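Local coordinates for alkylpurine DNA glycosylase AlkC (Pseudomonas fluorescens, PDB 5VHV), which recognises alkylated purines in DNA and, as a glycosylase, probably cleaves the bond between the damaged base and its sugar without flipping the nucleotide out, at residues F307-F312 / Q320-E325; L5-N10 / M47-R52. All blocks are in the same frame, centred on the assembly; numbering follows the deposited sequence.

In the fold
The two contacts sit on opposite sides of the chain's centre, about 40 Å between centres, and share no helix or strand. Contact 1 is a surface contact in the all-beta C-terminal part, where side chains of two edge strands meet; contact 2 is partly buried in the helical N-terminal part, where the 3-10 turn leading into helix 11-24 lies against helix 46-60. Each has an arginine donating to a main-chain oxygen beside an apolar patch. Both bonds are direct; contact 2 adds a water-mediated link from the guanidinium to a carboxylate. Contact 1 offers one backbone N-H, contact 2 three, to the same DNA strand, chain D, so distant parts of the protein touch the same strand.

Contact 1 (F307-F312 / Q320-E325); sequences FKLKAF and QHIRRE. With nucleotides of chain D.
Arg324 reaches over to the backbone of the facing strand and donates NH1 to Lys308 O at 3.0 Å. The nitrogen lies in the plane of that carbonyl, with a C=O...N angle of 155°, and the oxygen meets the edge of the guanidinium a little out of its plane. Leu309 lies over one guanidinium face near the rim, its CD2 3.8 Å from Arg324 NH2, the two side chains running past each other in opposite directions. An alanine in place of Arg324 would probably leave the Lys308 carbonyl without this donor and open a gap where the guanidinium lay against Leu309 CD2. Farther along, Ile322 CG2 touches both methyls of Leu309, 3.7 Å from CD2. Phe312 closes the other end: its CG stands between the backbone N and the carbonyl carbon (chi1 70°), and the ring meets the aliphatic part of Gln320, with CE2 3.8 Å from Gln320 CG. The Gln320 amide is turned 75° from the ring, and its NE2 donates to His321 O in its own strand at 3.0 Å. On the DNA side, Lys308 N gives an almost straight bond of 2.9 Å to OP1 of DG3 of chain D, so one residue offers its N-H to the phosphate and its carbonyl to Arg324. Lys308 NZ is held elsewhere, in a salt bridge to Asp290. The two strands run roughly antiparallel with their axes 8.2 Å apart, and side chains fill the space between them. Strand 305-314 pairs with strand 285-294, where Leu309 and Lys310 both face Val289 in a classic beta bulge, and strand 319-327 pairs with strand 270-279; the outermost strands of the sheet thus face each other, an arrangement consistent with an immunoglobulin-like sandwich.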
loop_
_atom_site.group_PDB
_atom_site.type_symbol
_atom_site.label_atom_id
_atom_site.label_comp_id
_atom_site.label_asym_id
_atom_site.label_seq_id
_atom_site.Cartn_x
_atom_site.Cartn_y
_atom_site.Cartn_z
ATOM N N PHE A 307 5.980 -10.584 -12.722
ATOM C CA PHE A 307 7.065 -9.885 -12.050
ATOM C C PHE A 307 7.686 -8.863 -12.994
ATOM O O PHE A 307 7.780 -9.078 -14.211
ATOM C CB PHE A 307 8.121 -10.891 -11.583
ATOM C CG PHE A 307 7.625 -11.850 -10.545
ATOM C CD1 PHE A 307 7.342 -11.411 -9.270
ATOM C CD2 PHE A 307 7.447 -13.190 -10.839
ATOM C CE1 PHE A 307 6.870 -12.302 -8.291
ATOM C CE2 PHE A 307 6.994 -14.080 -9.851
ATOM C CZ PHE A 307 6.721 -13.647 -8.608
ATOM N N LYS A 308 8.151 -7.761 -12.417
ATOM C CA LYS A 308 8.762 -6.706 -13.202
ATOM C C LYS A 308 10.190 -7.074 -13.571
ATOM O O LYS A 308 10.934 -7.625 -12.755
ATOM C CB LYS A 308 8.775 -5.399 -12.419
ATOM C CG LYS A 308 7.407 -4.963 -11.920
ATOM C CD LYS A 308 6.434 -4.719 -13.094
ATOM C CE LYS A 308 6.880 -3.539 -13.949
ATOM N NZ LYS A 308 5.979 -3.291 -15.145
ATOM N N LEU A 309 10.590 -6.728 -14.790
ATOM C CA LEU A 309 11.969 -6.973 -15.202
ATOM C C LEU A 309 12.698 -5.679 -15.530
ATOM O O LEU A 309 13.583 -5.282 -14.766
ATOM C CB LEU A 309 11.992 -7.954 -16.371
ATOM C CG LEU A 309 12.809 -9.208 -16.150
ATOM C CD1 LEU A 309 12.667 -10.094 -17.412
ATOM C CD2 LEU A 309 14.237 -8.855 -15.886
ATOM N N LYS A 310 12.365 -5.005 -16.629
ATOM C CA LYS A 310 13.113 -3.834 -17.066
ATOM C C LYS A 310 12.213 -2.954 -17.921
ATOM O O LYS A 310 11.465 -3.457 -18.759
ATOM C CB LYS A 310 14.348 -4.279 -17.870
ATOM C CG LYS A 310 15.450 -3.249 -18.027
ATOM C CD LYS A 310 16.566 -3.799 -18.921
ATOM C CE LYS A 310 17.677 -2.787 -19.153
ATOM N NZ LYS A 310 18.511 -2.570 -17.943
ATOM N N ALA A 311 12.297 -1.644 -17.723
ATOM C CA ALA A 311 11.668 -0.677 -18.619
ATOM C C ALA A 311 12.779 0.199 -19.178
ATOM O O ALA A 311 13.518 0.822 -18.412
ATOM C CB ALA A 311 10.619 0.157 -17.889
ATOM N N PHE A 312 12.913 0.245 -20.492
ATOM C CA PHE A 312 14.049 0.957 -21.070
ATOM C C PHE A 312 13.780 1.245 -22.537
ATOM O O PHE A 312 12.810 0.760 -23.122
ATOM C CB PHE A 312 15.346 0.150 -20.914
ATOM C CG PHE A 312 15.400 -1.070 -21.780
ATOM C CD1 PHE A 312 14.564 -2.147 -21.527
ATOM C CD2 PHE A 312 16.276 -1.146 -22.851
ATOM C CE1 PHE A 312 14.598 -3.265 -22.331
ATOM C CE2 PHE A 312 16.317 -2.269 -23.650
ATOM C CZ PHE A 312 15.474 -3.325 -23.390
ATOM N N GLN A 320 20.000 -6.167 -26.477
ATOM C CA GLN A 320 20.089 -5.984 -25.037
ATOM C C GLN A 320 19.912 -7.333 -24.361
ATOM O O GLN A 320 18.877 -7.981 -24.539
ATOM C CB GLN A 320 19.018 -5.006 -24.541
ATOM C CG GLN A 320 19.019 -4.812 -23.044
ATOM C CD GLN A 320 20.282 -4.146 -22.568
ATOM O OE1 GLN A 320 20.737 -3.171 -23.162
ATOM N NE2 GLN A 320 20.882 -4.688 -21.515
ATOM N N HIS A 321 20.919 -7.750 -23.595
ATOM C CA HIS A 321 20.807 -8.937 -22.762
ATOM C C HIS A 321 19.963 -8.619 -21.543
ATOM O O HIS A 321 20.079 -7.540 -20.951
ATOM C CB HIS A 321 22.191 -9.417 -22.304
ATOM C CG HIS A 321 23.114 -9.808 -23.412
ATOM N ND1 HIS A 321 22.919 -10.939 -24.175
ATOM C CD2 HIS A 321 24.257 -9.243 -23.867
ATOM C CE1 HIS A 321 23.892 -11.047 -25.059
ATOM N NE2 HIS A 321 24.717 -10.030 -24.894
ATOM N N ILE A 322 19.123 -9.569 -21.157
ATOM C CA ILE A 322 18.286 -9.446 -19.974
ATOM C C ILE A 322 18.444 -10.719 -19.164
ATOM O O ILE A 322 18.491 -11.821 -19.720
ATOM C CB ILE A 322 16.809 -9.173 -20.344
ATOM C CG1 ILE A 322 16.712 -7.760 -20.958
ATOM C CG2 ILE A 322 15.904 -9.303 -19.126
ATOM C CD1 ILE A 322 15.381 -7.401 -21.534
ATOM N N ARG A 323 18.549 -10.569 -17.849
ATOM C CA ARG A 323 18.821 -11.713 -16.991
ATOM C C ARG A 323 18.230 -11.429 -15.625
ATOM O O ARG A 323 18.445 -10.339 -15.086
ATOM C CB ARG A 323 20.327 -11.971 -16.878
ATOM C CG ARG A 323 20.675 -13.127 -15.956
ATOM C CD ARG A 323 22.177 -13.390 -15.955
ATOM N NE ARG A 323 22.533 -14.528 -15.115
ATOM C CZ ARG A 323 22.713 -15.762 -15.571
ATOM N NH1 ARG A 323 22.571 -16.020 -16.866
ATOM N NH2 ARG A 323 23.036 -16.736 -14.733
ATOM N N ARG A 324 17.507 -12.400 -15.071
ATOM C CA ARG A 324 16.929 -12.270 -13.739
ATOM C C ARG A 324 17.025 -13.595 -13.007
ATOM O O ARG A 324 16.554 -14.618 -13.509
ATOM C CB ARG A 324 15.457 -11.830 -13.810
ATOM C CG ARG A 324 14.704 -11.806 -12.475
ATOM C CD ARG A 324 15.336 -10.933 -11.394
ATOM N NE ARG A 324 15.650 -9.573 -11.861
ATOM C CZ ARG A 324 14.758 -8.599 -12.046
ATOM N NH1 ARG A 324 13.479 -8.811 -11.809
ATOM N NH2 ARG A 324 15.160 -7.416 -12.491
ATOM N N GLU A 325 17.629 -13.565 -11.824
ATOM C CA GLU A 325 17.652 -14.697 -10.921
ATOM C C GLU A 325 16.463 -14.610 -9.962
ATOM O O GLU A 325 16.094 -13.525 -9.516
ATOM C CB GLU A 325 18.993 -14.683 -10.186
ATOM C CG GLU A 325 19.146 -15.612 -9.050
ATOM C CD GLU A 325 20.435 -15.311 -8.330
ATOM O OE1 GLU A 325 20.391 -14.645 -7.276
ATOM O OE2 GLU A 325 21.496 -15.687 -8.860
ATOM P P DG D 3 7.936 -6.842 -8.395
ATOM O OP1 DG D 3 7.958 -7.739 -9.564
ATOM O OP2 DG D 3 6.717 -6.087 -8.007
ATOM O "O5'" DG D 3 8.316 -7.647 -7.100
ATOM C "C5'" DG D 3 9.364 -8.630 -7.113
ATOM C "C4'" DG D 3 9.461 -9.318 -5.770
ATOM O "O4'" DG D 3 10.044 -8.423 -4.773
ATOM C "C3'" DG D 3 8.131 -9.788 -5.164
ATOM O "O3'" DG D 3 8.352 -11.080 -4.605
ATOM C "C2'" DG D 3 7.778 -8.688 -4.141
ATOM C "C1'" DG D 3 9.157 -8.211 -3.674
ATOM N N9 DG D 3 9.275 -6.786 -3.339
ATOM C C8 DG D 3 8.758 -5.716 -4.027
ATOM N N7 DG D 3 9.091 -4.554 -3.512
ATOM C C5 DG D 3 9.912 -4.878 -2.451
ATOM C C6 DG D 3 10.571 -4.037 -1.526
ATOM O O6 DG D 3 10.583 -2.795 -1.490
ATOM N N1 DG D 3 11.302 -4.768 -0.596
ATOM C C2 DG D 3 11.375 -6.128 -0.554
ATOM N N2 DG D 3 12.112 -6.651 0.434
ATOM N N3 DG D 3 10.749 -6.937 -1.417
ATOM C C4 DG D 3 10.046 -6.243 -2.333
ATOM P P DA D 2 9.132 -0.082 -9.320
ATOM O OP1 DA D 2 8.713 0.097 -10.706
ATOM O OP2 DA D 2 8.398 0.576 -8.200
ATOM O "O5'" DA D 2 9.154 -1.660 -9.069
ATOM C "C5'" DA D 2 10.022 -2.481 -9.848
ATOM C "C4'" DA D 2 10.261 -3.825 -9.178
ATOM O "O4'" DA D 2 11.228 -3.691 -8.102
ATOM C "C3'" DA D 2 9.047 -4.451 -8.530
ATOM O "O3'" DA D 2 9.187 -5.855 -8.582
ATOM C "C2'" DA D 2 9.109 -3.888 -7.109
ATOM C "C1'" DA D 2 10.604 -3.916 -6.841
ATOM N N9 DA D 2 11.102 -2.891 -5.920
ATOM C C8 DA D 2 10.826 -1.559 -5.960
ATOM N N7 DA D 2 11.461 -0.856 -5.050
ATOM C C5 DA D 2 12.213 -1.793 -4.369
ATOM C C6 DA D 2 13.101 -1.684 -3.291
ATOM N N6 DA D 2 13.383 -0.514 -2.690
ATOM N N1 DA D 2 13.704 -2.816 -2.852
ATOM C C2 DA D 2 13.419 -3.972 -3.459
ATOM N N3 DA D 2 12.598 -4.202 -4.486
ATOM C C4 DA D 2 12.016 -3.058 -4.899
#

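Contact 2 (L5-N10 / M47-R52); sequences LKEIFN and MQRMAR. With nucleotides of chain D.
Phe9 packs against the first turns of helix 46-60, lying over Met50 and alongside the base of Arg49. One face of its ring takes Met50 CA in a CH-pi contact, 4.0 Å from the ring centroid to CA, while ring atom CE2 comes 3.8 Å from Met50 CB. At the root of the side chain, Phe9 CB sits 3.6 Å from Arg49 CB. This is the tight part of the contact. Arg49 has CG anti to its carbonyl carbon (chi1 -64°) and then runs extended to NE, past Phe9 in the opposite direction, up to segment 5-10, where NH1 donates to Phe9 O, just past the 3-10 turn, at 3.2 Å. It approaches from well above the carbonyl plane, and Lys6 CB lies over one guanidinium face toward its rim. NE has its own acceptor, Leu44 O, which helps fix the rotation of the group. Beyond the guanidinium the contact turns loose and watery. Glu7 stays outside salt-bridge distance, its OE2 4.2 Å from Arg49 NH1, with the carboxylate and guanidinium planes 80° apart. Two waters fill in: one accepts a hydrogen bond from NH1 and donates one to OE2, the other does the same between NH2 and OE1, so the opposite charges probably still steady each other through this bridge. The DNA lies to another side. Leu5 N donates to O3' of DT6 and Lys6 N to OP1 of DT7, 3.0 Å from N to oxygen, while Met47 N reaches OP1 of DG8, all of chain D. Leu5 also touches a bound polyether molecule in a pocket shared with Trp160. The N-H groups of a 3-10 turn and of a helix's first turn thus form a main-chain binding site for the DNA backbone in the helical part of this DNA alkylation repair family protein.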
loop_
_atom_site.group_PDB
_atom_site.type_symbol
_atom_site.label_atom_id
_atom_site.label_comp_id
_atom_site.label_asym_id
_atom_site.label_seq_id
_atom_site.Cartn_x
_atom_site.Cartn_y
_atom_site.Cartn_z
ATOM N N LEU A 5 6.542 -7.695 14.952
ATOM C CA LEU A 5 6.069 -6.326 15.097
ATOM C C LEU A 5 5.238 -6.132 16.365
ATOM O O LEU A 5 5.250 -5.040 16.954
ATOM C CB LEU A 5 5.248 -5.930 13.876
ATOM C CG LEU A 5 4.800 -4.465 13.863
ATOM C CD1 LEU A 5 6.022 -3.523 13.865
ATOM C CD2 LEU A 5 3.949 -4.215 12.641
ATOM N N LYS A 6 4.503 -7.154 16.798
ATOM C CA LYS A 6 3.665 -6.971 17.980
ATOM C C LYS A 6 4.491 -6.606 19.214
ATOM O O LYS A 6 3.950 -6.027 20.161
ATOM C CB LYS A 6 2.838 -8.225 18.249
ATOM C CG LYS A 6 3.678 -9.463 18.594
ATOM C CD LYS A 6 2.816 -10.717 18.507
ATOM C CE LYS A 6 3.617 -11.968 18.806
ATOM N NZ LYS A 6 2.882 -13.187 18.376
ATOM N N GLU A 7 5.798 -6.899 19.218
ATOM C CA GLU A 7 6.609 -6.559 20.380
ATOM C C GLU A 7 6.856 -5.061 20.495
ATOM O O GLU A 7 7.375 -4.607 21.516
ATOM C CB GLU A 7 7.925 -7.320 20.321
ATOM C CG GLU A 7 7.726 -8.828 20.300
ATOM C CD GLU A 7 6.986 -9.363 21.517
ATOM O OE1 GLU A 7 6.229 -10.348 21.352
ATOM O OE2 GLU A 7 7.149 -8.804 22.629
ATOM N N ILE A 8 6.472 -4.279 19.487
ATOM C CA ILE A 8 6.493 -2.829 19.650
ATOM C C ILE A 8 5.562 -2.424 20.792
ATOM O O ILE A 8 5.820 -1.446 21.503
ATOM C CB ILE A 8 6.125 -2.138 18.319
ATOM C CG1 ILE A 8 6.576 -0.683 18.313
ATOM C CG2 ILE A 8 4.638 -2.203 18.062
ATOM C CD1 ILE A 8 8.044 -0.532 18.038
ATOM N N PHE A 9 4.484 -3.175 21.000
ATOM C CA PHE A 9 3.607 -2.979 22.159
ATOM C C PHE A 9 3.890 -4.036 23.234
ATOM O O PHE A 9 3.003 -4.783 23.651
ATOM C CB PHE A 9 2.138 -3.028 21.737
ATOM C CG PHE A 9 1.638 -1.787 21.034
ATOM C CD1 PHE A 9 1.223 -0.690 21.766
ATOM C CD2 PHE A 9 1.514 -1.751 19.666
ATOM C CE1 PHE A 9 0.740 0.425 21.139
ATOM C CE2 PHE A 9 1.030 -0.622 19.027
ATOM C CZ PHE A 9 0.633 0.455 19.776
ATOM N N ASN A 10 5.140 -4.114 23.682
ATOM C CA ASN A 10 5.490 -5.022 24.765
ATOM C C ASN A 10 5.259 -4.327 26.112
ATOM O O ASN A 10 4.801 -3.181 26.183
ATOM C CB ASN A 10 6.923 -5.546 24.599
ATOM C CG ASN A 10 7.978 -4.453 24.630
ATOM O OD1 ASN A 10 7.688 -3.297 24.912
ATOM N ND2 ASN A 10 9.219 -4.827 24.311
ATOM N N MET A 47 -2.199 -5.103 16.060
ATOM C CA MET A 47 -3.311 -4.159 16.022
ATOM C C MET A 47 -4.314 -4.383 17.160
ATOM O O MET A 47 -4.991 -3.429 17.562
ATOM C CB MET A 47 -4.020 -4.210 14.672
ATOM C CG MET A 47 -3.144 -3.693 13.484
ATOM S SD MET A 47 -2.602 -1.964 13.692
ATOM C CE MET A 47 -3.990 -1.117 13.005
ATOM N N GLN A 48 -4.394 -5.598 17.704
ATOM C CA GLN A 48 -5.144 -5.814 18.938
ATOM C C GLN A 48 -4.504 -5.077 20.111
ATOM O O GLN A 48 -5.211 -4.543 20.978
ATOM C CB GLN A 48 -5.227 -7.301 19.248
ATOM C CG GLN A 48 -6.169 -8.101 18.379
ATOM C CD GLN A 48 -6.134 -9.571 18.757
ATOM O OE1 GLN A 48 -5.101 -10.235 18.635
ATOM N NE2 GLN A 48 -7.254 -10.087 19.259
ATOM N N ARG A 49 -3.165 -5.053 20.167
ATOM C CA ARG A 49 -2.478 -4.352 21.250
ATOM C C ARG A 49 -2.683 -2.853 21.131
ATOM O O ARG A 49 -2.909 -2.166 22.132
ATOM C CB ARG A 49 -0.969 -4.681 21.243
ATOM C CG ARG A 49 -0.665 -6.154 21.530
ATOM C CD ARG A 49 0.820 -6.485 21.463
ATOM N NE ARG A 49 1.022 -7.923 21.610
ATOM C CZ ARG A 49 2.083 -8.498 22.161
ATOM N NH1 ARG A 49 3.092 -7.776 22.628
ATOM N NH2 ARG A 49 2.149 -9.810 22.214
ATOM N N MET A 50 -2.595 -2.331 19.908
ATOM C CA MET A 50 -2.835 -0.916 19.667
ATOM C C MET A 50 -4.217 -0.515 20.163
ATOM O O MET A 50 -4.368 0.465 20.911
ATOM C CB MET A 50 -2.686 -0.624 18.168
ATOM C CG MET A 50 -2.857 0.839 17.785
ATOM S SD MET A 50 -4.562 1.332 17.600
ATOM C CE MET A 50 -5.033 0.553 16.058
ATOM N N ALA A 51 -5.235 -1.296 19.801
ATOM C CA ALA A 51 -6.588 -0.997 20.260
ATOM C C ALA A 51 -6.695 -1.140 21.771
ATOM O O ALA A 51 -7.388 -0.354 22.434
ATOM C CB ALA A 51 -7.605 -1.916 19.576
ATOM N N ARG A 52 -6.039 -2.155 22.324
ATOM C CA ARG A 52 -6.103 -2.404 23.762
ATOM C C ARG A 52 -5.605 -1.203 24.564
ATOM O O ARG A 52 -6.200 -0.853 25.587
ATOM C CB ARG A 52 -5.314 -3.657 24.110
ATOM C CG ARG A 52 -5.184 -3.952 25.632
ATOM C CD ARG A 52 -6.512 -4.335 26.290
ATOM N NE ARG A 52 -6.979 -5.669 25.906
ATOM C CZ ARG A 52 -6.521 -6.806 26.404
ATOM N NH1 ARG A 52 -5.554 -6.784 27.313
ATOM N NH2 ARG A 52 -7.011 -7.969 25.991
ATOM P P DT D 7 3.796 -9.909 13.548
ATOM O OP1 DT D 7 3.757 -9.253 14.858
ATOM O OP2 DT D 7 3.782 -11.405 13.505
ATOM O "O5'" DT D 7 2.685 -9.426 12.564
ATOM C "C5'" DT D 7 2.401 -8.059 12.491
ATOM C "C4'" DT D 7 1.216 -7.816 11.594
ATOM O "O4'" DT D 7 1.566 -8.159 10.233
ATOM C "C3'" DT D 7 -0.050 -8.622 11.924
ATOM O "O3'" DT D 7 -1.031 -7.716 12.460
ATOM C "C2'" DT D 7 -0.459 -9.261 10.568
ATOM C "C1'" DT D 7 0.392 -8.506 9.548
ATOM N N1 DT D 7 0.772 -9.275 8.365
ATOM C C2 DT D 7 0.476 -8.782 7.111
ATOM O O2 DT D 7 -0.112 -7.722 6.920
ATOM N N3 DT D 7 0.932 -9.549 6.070
ATOM C C4 DT D 7 1.606 -10.743 6.154
ATOM O O4 DT D 7 1.944 -11.373 5.158
ATOM C C5 DT D 7 1.890 -11.203 7.495
ATOM C C7 DT D 7 2.626 -12.490 7.709
ATOM C C6 DT D 7 1.465 -10.454 8.528
ATOM P P DT D 6 6.821 -12.257 8.174
ATOM O OP1 DT D 6 8.288 -12.145 8.175
ATOM O OP2 DT D 6 6.152 -13.495 7.740
ATOM O "O5'" DT D 6 6.243 -11.917 9.630
ATOM C "C5'" DT D 6 7.091 -11.844 10.757
ATOM C "C4'" DT D 6 6.893 -10.534 11.495
ATOM O "O4'" DT D 6 7.644 -9.487 10.827
ATOM C "C3'" DT D 6 5.437 -10.014 11.543
ATOM O "O3'" DT D 6 5.150 -9.468 12.811
ATOM C "C2'" DT D 6 5.435 -8.939 10.469
ATOM C "C1'" DT D 6 6.808 -8.357 10.704
ATOM N N1 DT D 6 7.324 -7.461 9.632
ATOM C C2 DT D 6 7.234 -6.103 9.812
ATOM O O2 DT D 6 6.714 -5.595 10.786
ATOM N N3 DT D 6 7.767 -5.351 8.799
ATOM C C4 DT D 6 8.369 -5.816 7.646
ATOM O O4 DT D 6 8.826 -5.059 6.796
ATOM C C5 DT D 6 8.453 -7.250 7.524
ATOM C C7 DT D 6 9.114 -7.861 6.315
ATOM C C6 DT D 6 7.939 -8.001 8.516
ATOM P P DG D 8 -2.493 -8.195 12.912
ATOM O OP1 DG D 8 -2.901 -7.250 13.969
ATOM O OP2 DG D 8 -2.487 -9.660 13.131
ATOM O "O5'" DG D 8 -3.373 -7.978 11.600
ATOM C "C5'" DG D 8 -3.493 -6.685 11.072
ATOM C "C4'" DG D 8 -4.175 -6.741 9.734
ATOM O "O4'" DG D 8 -3.323 -7.426 8.793
ATOM C "C3'" DG D 8 -5.509 -7.514 9.735
ATOM O "O3'" DG D 8 -6.526 -6.643 9.382
ATOM C "C2'" DG D 8 -5.290 -8.638 8.719
ATOM C "C1'" DG D 8 -4.157 -8.092 7.879
ATOM N N9 DG D 8 -3.386 -9.089 7.156
ATOM C C8 DG D 8 -2.707 -10.186 7.669
ATOM N N7 DG D 8 -2.100 -10.891 6.752
ATOM C C5 DG D 8 -2.413 -10.222 5.552
ATOM C C6 DG D 8 -2.044 -10.520 4.222
ATOM O O6 DG D 8 -1.361 -11.468 3.805
ATOM N N1 DG D 8 -2.579 -9.593 3.322
ATOM C C2 DG D 8 -3.356 -8.518 3.673
ATOM N N2 DG D 8 -3.758 -7.733 2.686
ATOM N N3 DG D 8 -3.709 -8.228 4.923
ATOM C C4 DG D 8 -3.195 -9.119 5.799
HETATM O O HOH W 1 5.125 -8.748 24.454
HETATM O O HOH W 2 4.330 -11.561 22.837
#